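Local coordinates for protein amidase (Bacillus anthracis, PDB 5EWQ) that probably hydrolyses carboxylic amides to the free acid and ammonia, at residues F392-S397 with Y403-I408; N359-E364 with S414-D419. All coordinates share one frame; numbering follows the deposited sequence.

Contact 1: F392-S397 with Y403-I408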
loop_
_atom_site.group_PDB
_atom_site.type_symbol
_atom_site.label_atom_id
_atom_site.label_comp_id
_atom_site.label_asym_id
_atom_site.label_seq_id
_atom_site.Cartn_x
_atom_site.Cartn_y
_atom_site.Cartn_z
ATOM N N PHE A 392 1.717 26.928 -9.962
ATOM C CA PHE A 392 3.102 26.496 -9.805
ATOM C C PHE A 392 3.517 25.541 -10.919
ATOM O O PHE A 392 4.606 25.663 -11.480
ATOM C CB PHE A 392 3.298 25.830 -8.440
ATOM C CG PHE A 392 4.700 25.348 -8.195
ATOM C CD1 PHE A 392 5.659 26.200 -7.675
ATOM C CD2 PHE A 392 5.056 24.038 -8.474
ATOM C CE1 PHE A 392 6.947 25.760 -7.446
ATOM C CE2 PHE A 392 6.343 23.592 -8.247
ATOM C CZ PHE A 392 7.290 24.453 -7.731
ATOM N N ASN A 393 2.644 24.587 -11.229
ATOM C CA ASN A 393 2.921 23.592 -12.257
ATOM C C ASN A 393 3.030 24.202 -13.651
ATOM O O ASN A 393 3.797 23.724 -14.487
ATOM C CB ASN A 393 1.837 22.511 -12.251
ATOM C CG ASN A 393 1.849 21.677 -10.985
ATOM O OD1 ASN A 393 2.888 21.517 -10.342
ATOM N ND2 ASN A 393 0.692 21.133 -10.623
ATOM N N LYS A 394 2.261 25.258 -13.890
ATOM C CA LYS A 394 2.236 25.923 -15.189
ATOM C C LYS A 394 3.580 26.544 -15.567
ATOM O O LYS A 394 3.901 26.672 -16.748
ATOM C CB LYS A 394 1.153 27.007 -15.208
ATOM C CG LYS A 394 -0.263 26.494 -15.420
ATOM C CD LYS A 394 -1.264 27.639 -15.327
ATOM C CE LYS A 394 -2.584 27.299 -16.004
ATOM N NZ LYS A 394 -3.289 26.162 -15.356
ATOM N N ARG A 395 4.364 26.922 -14.562
ATOM C CA ARG A 395 5.615 27.640 -14.794
ATOM C C ARG A 395 6.716 26.739 -15.353
ATOM O O ARG A 395 7.736 27.226 -15.840
ATOM C CB ARG A 395 6.086 28.308 -13.501
ATOM C CG ARG A 395 5.106 29.339 -12.959
ATOM C CD ARG A 395 5.642 30.026 -11.715
ATOM N NE ARG A 395 4.668 30.944 -11.131
ATOM C CZ ARG A 395 4.585 32.236 -11.431
ATOM N NH1 ARG A 395 3.667 32.996 -10.848
ATOM N NH2 ARG A 395 5.421 32.770 -12.311
ATOM N N ASP A 396 6.505 25.430 -15.279
ATOM C CA ASP A 396 7.426 24.466 -15.873
ATOM C C ASP A 396 6.681 23.168 -16.166
ATOM O O ASP A 396 6.874 22.158 -15.488
ATOM C CB ASP A 396 8.622 24.213 -14.952
ATOM C CG ASP A 396 9.770 23.520 -15.664
ATOM O OD1 ASP A 396 9.776 23.511 -16.914
ATOM O OD2 ASP A 396 10.670 22.995 -14.975
ATOM N N SER A 397 5.829 23.212 -17.186
ATOM C CA SER A 397 4.903 22.126 -17.492
ATOM C C SER A 397 5.592 20.798 -17.795
ATOM O O SER A 397 5.212 19.762 -17.252
ATOM C CB SER A 397 4.014 22.519 -18.675
ATOM O OG SER A 397 3.287 23.703 -18.396
ATOM N N TYR A 403 2.186 15.044 -17.902
ATOM C CA TYR A 403 0.942 14.494 -18.429
ATOM C C TYR A 403 -0.251 15.381 -18.085
ATOM O O TYR A 403 -1.400 14.957 -18.192
ATOM C CB TYR A 403 0.724 13.075 -17.899
ATOM C CG TYR A 403 1.881 12.144 -18.183
ATOM C CD1 TYR A 403 1.980 11.476 -19.397
ATOM C CD2 TYR A 403 2.881 11.939 -17.241
ATOM C CE1 TYR A 403 3.040 10.626 -19.663
ATOM C CE2 TYR A 403 3.944 11.090 -17.498
ATOM C CZ TYR A 403 4.017 10.438 -18.710
ATOM O OH TYR A 403 5.071 9.593 -18.972
ATOM N N GLY A 404 0.029 16.614 -17.673
ATOM C CA GLY A 404 -1.019 17.581 -17.398
ATOM C C GLY A 404 -1.549 17.537 -15.976
ATOM O O GLY A 404 -1.034 16.804 -15.132
ATOM N N GLN A 405 -2.585 18.330 -15.716
ATOM C CA GLN A 405 -3.195 18.404 -14.393
ATOM C C GLN A 405 -4.694 18.673 -14.493
ATOM O O GLN A 405 -5.245 19.470 -13.735
ATOM C CB GLN A 405 -2.516 19.487 -13.551
ATOM C CG GLN A 405 -2.440 20.847 -14.229
ATOM C CD GLN A 405 -1.846 21.917 -13.333
ATOM O OE1 GLN A 405 -1.518 21.661 -12.175
ATOM N NE2 GLN A 405 -1.708 23.123 -13.866
ATOM N N THR A 406 -5.346 17.991 -15.429
ATOM C CA THR A 406 -6.763 18.204 -15.709
ATOM C C THR A 406 -7.660 17.903 -14.508
ATOM O O THR A 406 -8.650 18.598 -14.274
ATOM C CB THR A 406 -7.227 17.340 -16.901
ATOM O OG1 THR A 406 -6.324 17.514 -18.001
ATOM C CG2 THR A 406 -8.632 17.731 -17.336
ATOM N N LEU A 407 -7.308 16.872 -13.747
ATOM C CA LEU A 407 -8.139 16.429 -12.630
ATOM C C LEU A 407 -8.171 17.428 -11.474
ATOM O O LEU A 407 -9.237 17.714 -10.928
ATOM C CB LEU A 407 -7.661 15.067 -12.124
ATOM C CG LEU A 407 -8.162 13.868 -12.931
ATOM C CD1 LEU A 407 -7.485 12.586 -12.478
ATOM C CD2 LEU A 407 -9.671 13.750 -12.802
ATOM N N ILE A 408 -7.010 17.958 -11.102
ATOM C CA ILE A 408 -6.946 18.914 -10.002
ATOM C C ILE A 408 -7.455 20.280 -10.450
ATOM O O ILE A 408 -7.838 21.111 -9.625
ATOM C CB ILE A 408 -5.515 19.054 -9.440
ATOM C CG1 ILE A 408 -4.591 19.730 -10.452
ATOM C CG2 ILE A 408 -4.968 17.696 -9.036
ATOM C CD1 ILE A 408 -3.186 19.940 -9.937
#
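The side-chain amides of N393, in helix 386-394, and Q405, at the N-cap position of helix 406-412, illustrate how a buried polar pair can join two helices separated by the short helix 397-400. The hydrogen bond comes first: N393 ND2 donates to Q405 OE1 at 2.8 Å, with an almost straight N-H...O angle of 176°. The acceptor lies in the amide plane of N393, whereas the donor stands above the carbonyl plane of Q405, with the two amide planes 56° apart. Q405 reaches across with an extended chain, its CG set between the backbone N and the carbonyl carbon (chi1 52°). Its other end is also held, since Q405 NE2 bonds to the carbonyl oxygen of I390; with both ends engaged, the rotation of the amide is fixed.

I408 adds one slight contact, its CD1 methyl 4.1 Å from N393 ND2. On the exposed side, the K394 chain crosses that of Q405 at about a right angle, while its ammonium group forms a salt bridge with E409, outside the two segments. Helix 397-400 and its flanking turns thus link two helices of the amidase chain that the buried amide pair holds together.

Contact 2: N359-E364 with S414-D419; sequences NLQTLE and STITKD
E364 CG and S414 OG both lie anti to the backbone N of their own residue (chi1 177° and -179°), and the glutamate chain stays extended beyond CG, which brings its carboxylate beside the serine hydroxyl. S414 OG donates to E364 OE1 in a weak hydrogen bond of 3.3 Å. The serine also lies alongside the aliphatic part of the glutamate, with S414 OG 3.7 Å from E364 CG, so contact is made with the chain as well as with its charged end. S414 OG also accepts a weak bond from I416 N at 3.4 Å, which ties the turn 414-416 back on itself.

I416 supplies the nonpolar half. Its CG1 is anti to the carbonyl carbon and its chain runs on extended, placing CD1 against the first turns of the opposing helix. There I416 CD1 meets Q361 CB at 4.1 Å and lies equally near Q361 O, while E364 OE1 is a little farther from this methyl. Q361 and E364, three residues apart, thus present neighbouring turns of one helical face to the isoleucine.

In the fold, the N-terminal part of helix 360-377 packs against the segment linking helix 406-412 to helix 418-437. S411, from the former, bonds to the carbonyl oxygen of E364, and V424 of the latter touches both Q361 and T362, so the helix start meets both neighbours.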
loop_
_atom_site.group_PDB
_atom_site.type_symbol
_atom_site.label_atom_id
_atom_site.label_comp_id
_atom_site.label_asym_id
_atom_site.label_seq_id
_atom_site.Cartn_x
_atom_site.Cartn_y
_atom_site.Cartn_z
ATOM N N ASN A 359 -18.187 7.524 -7.526
ATOM C CA ASN A 359 -16.802 7.589 -7.081
ATOM C C ASN A 359 -16.128 8.891 -7.509
ATOM O O ASN A 359 -15.426 9.525 -6.722
ATOM C CB ASN A 359 -16.017 6.393 -7.625
ATOM C CG ASN A 359 -14.636 6.274 -7.011
ATOM O OD1 ASN A 359 -14.417 6.669 -5.866
ATOM N ND2 ASN A 359 -13.695 5.729 -7.774
ATOM N N LEU A 360 -16.356 9.285 -8.759
ATOM C CA LEU A 360 -15.688 10.445 -9.341
ATOM C C LEU A 360 -16.143 11.768 -8.729
ATOM O O LEU A 360 -15.315 12.595 -8.344
ATOM C CB LEU A 360 -15.910 10.475 -10.855
ATOM C CG LEU A 360 -15.406 9.255 -11.629
ATOM C CD1 LEU A 360 -15.567 9.462 -13.127
ATOM C CD2 LEU A 360 -13.956 8.951 -11.275
ATOM N N GLN A 361 -17.455 11.969 -8.648
ATOM C CA GLN A 361 -18.008 13.204 -8.098
ATOM C C GLN A 361 -17.641 13.367 -6.627
ATOM O O GLN A 361 -17.472 14.484 -6.138
ATOM C CB GLN A 361 -19.528 13.239 -8.267
ATOM C CG GLN A 361 -19.993 13.350 -9.709
ATOM C CD GLN A 361 -21.502 13.451 -9.827
ATOM O OE1 GLN A 361 -22.224 13.308 -8.839
ATOM N NE2 GLN A 361 -21.986 13.701 -11.039
ATOM N N THR A 362 -17.520 12.242 -5.929
ATOM C CA THR A 362 -17.094 12.240 -4.535
ATOM C C THR A 362 -15.668 12.773 -4.424
ATOM O O THR A 362 -15.312 13.437 -3.451
ATOM C CB THR A 362 -17.172 10.826 -3.925
ATOM O OG1 THR A 362 -18.489 10.293 -4.113
ATOM C CG2 THR A 362 -16.848 10.857 -2.438
ATOM N N LEU A 363 -14.861 12.483 -5.439
ATOM C CA LEU A 363 -13.470 12.919 -5.479
ATOM C C LEU A 363 -13.335 14.367 -5.945
ATOM O O LEU A 363 -12.546 15.132 -5.393
ATOM C CB LEU A 363 -12.655 12.006 -6.397
ATOM C CG LEU A 363 -12.413 10.573 -5.919
ATOM C CD1 LEU A 363 -12.097 9.666 -7.094
ATOM C CD2 LEU A 363 -11.280 10.544 -4.916
ATOM N N GLU A 364 -14.110 14.732 -6.964
ATOM C CA GLU A 364 -14.013 16.052 -7.581
ATOM C C GLU A 364 -14.280 17.184 -6.594
ATOM O O GLU A 364 -13.606 18.214 -6.621
ATOM C CB GLU A 364 -14.981 16.155 -8.763
ATOM C CG GLU A 364 -15.012 17.523 -9.427
ATOM C CD GLU A 364 -15.889 17.553 -10.664
ATOM O OE1 GLU A 364 -16.552 18.584 -10.900
ATOM O OE2 GLU A 364 -15.909 16.545 -11.404
ATOM N N SER A 414 -14.824 23.201 -9.518
ATOM C CA SER A 414 -15.996 22.344 -9.378
ATOM C C SER A 414 -17.244 23.146 -9.024
ATOM O O SER A 414 -17.205 24.030 -8.170
ATOM C CB SER A 414 -15.751 21.270 -8.317
ATOM O OG SER A 414 -16.877 20.421 -8.190
ATOM N N THR A 415 -18.350 22.827 -9.686
ATOM C CA THR A 415 -19.605 23.541 -9.481
ATOM C C THR A 415 -20.451 22.859 -8.404
ATOM O O THR A 415 -21.416 23.437 -7.895
ATOM C CB THR A 415 -20.410 23.633 -10.799
ATOM O OG1 THR A 415 -19.515 23.872 -11.893
ATOM C CG2 THR A 415 -21.439 24.754 -10.736
ATOM N N ILE A 416 -20.072 21.632 -8.056
ATOM C CA ILE A 416 -20.803 20.831 -7.078
ATOM C C ILE A 416 -20.843 21.514 -5.715
ATOM O O ILE A 416 -19.830 22.026 -5.243
ATOM C CB ILE A 416 -20.176 19.426 -6.920
ATOM C CG1 ILE A 416 -20.197 18.681 -8.254
ATOM C CG2 ILE A 416 -20.892 18.628 -5.827
ATOM C CD1 ILE A 416 -19.668 17.289 -8.156
ATOM N N THR A 417 -22.023 21.533 -5.099
ATOM C CA THR A 417 -22.198 22.093 -3.760
ATOM C C THR A 417 -22.085 21.009 -2.694
ATOM O O THR A 417 -22.086 19.821 -3.008
ATOM C CB THR A 417 -23.561 22.794 -3.612
ATOM N N LYS A 418 -22.002 21.421 -1.432
ATOM C CA LYS A 418 -21.850 20.475 -0.329
ATOM C C LYS A 418 -23.097 19.610 -0.162
ATOM O O LYS A 418 -23.009 18.450 0.244
ATOM C CB LYS A 418 -21.542 21.212 0.977
ATOM C CG LYS A 418 -21.117 20.299 2.121
ATOM C CD LYS A 418 -20.759 21.091 3.372
ATOM C CE LYS A 418 -21.972 21.795 3.961
ATOM N NZ LYS A 418 -21.639 22.510 5.226
ATOM N N ASP A 419 -24.256 20.181 -0.476
ATOM C CA ASP A 419 -25.519 19.455 -0.404
ATOM C C ASP A 419 -25.555 18.319 -1.417
ATOM O O ASP A 419 -26.016 17.219 -1.114
ATOM C CB ASP A 419 -26.698 20.402 -0.635
ATOM C CG ASP A 419 -27.069 21.186 0.609
ATOM O OD1 ASP A 419 -27.083 20.588 1.706
ATOM O OD2 ASP A 419 -27.346 22.399 0.492
#

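In the fold
Contacts 1 and 2 lie on the same side of the chain's centre, in a helical region containing no strand between residues 359 and 419; their centres are about 21 Å apart and their nearest atoms about 6 Å, so they do not touch. Contact 1 is local and largely buried, and there a short, straight amide bond satisfies polar groups enclosed by protein. Contact 2 is at the surface, spans a much longer stretch of chain, and combines a weak hydroxyl-carboxylate bond with a methyl packed on a helix. No helix is common to both, yet helix 360-377 precedes helix 386-394, and helix 406-412 precedes helix 418-437. Along the chain, contact 1 falls between the two segments of contact 2.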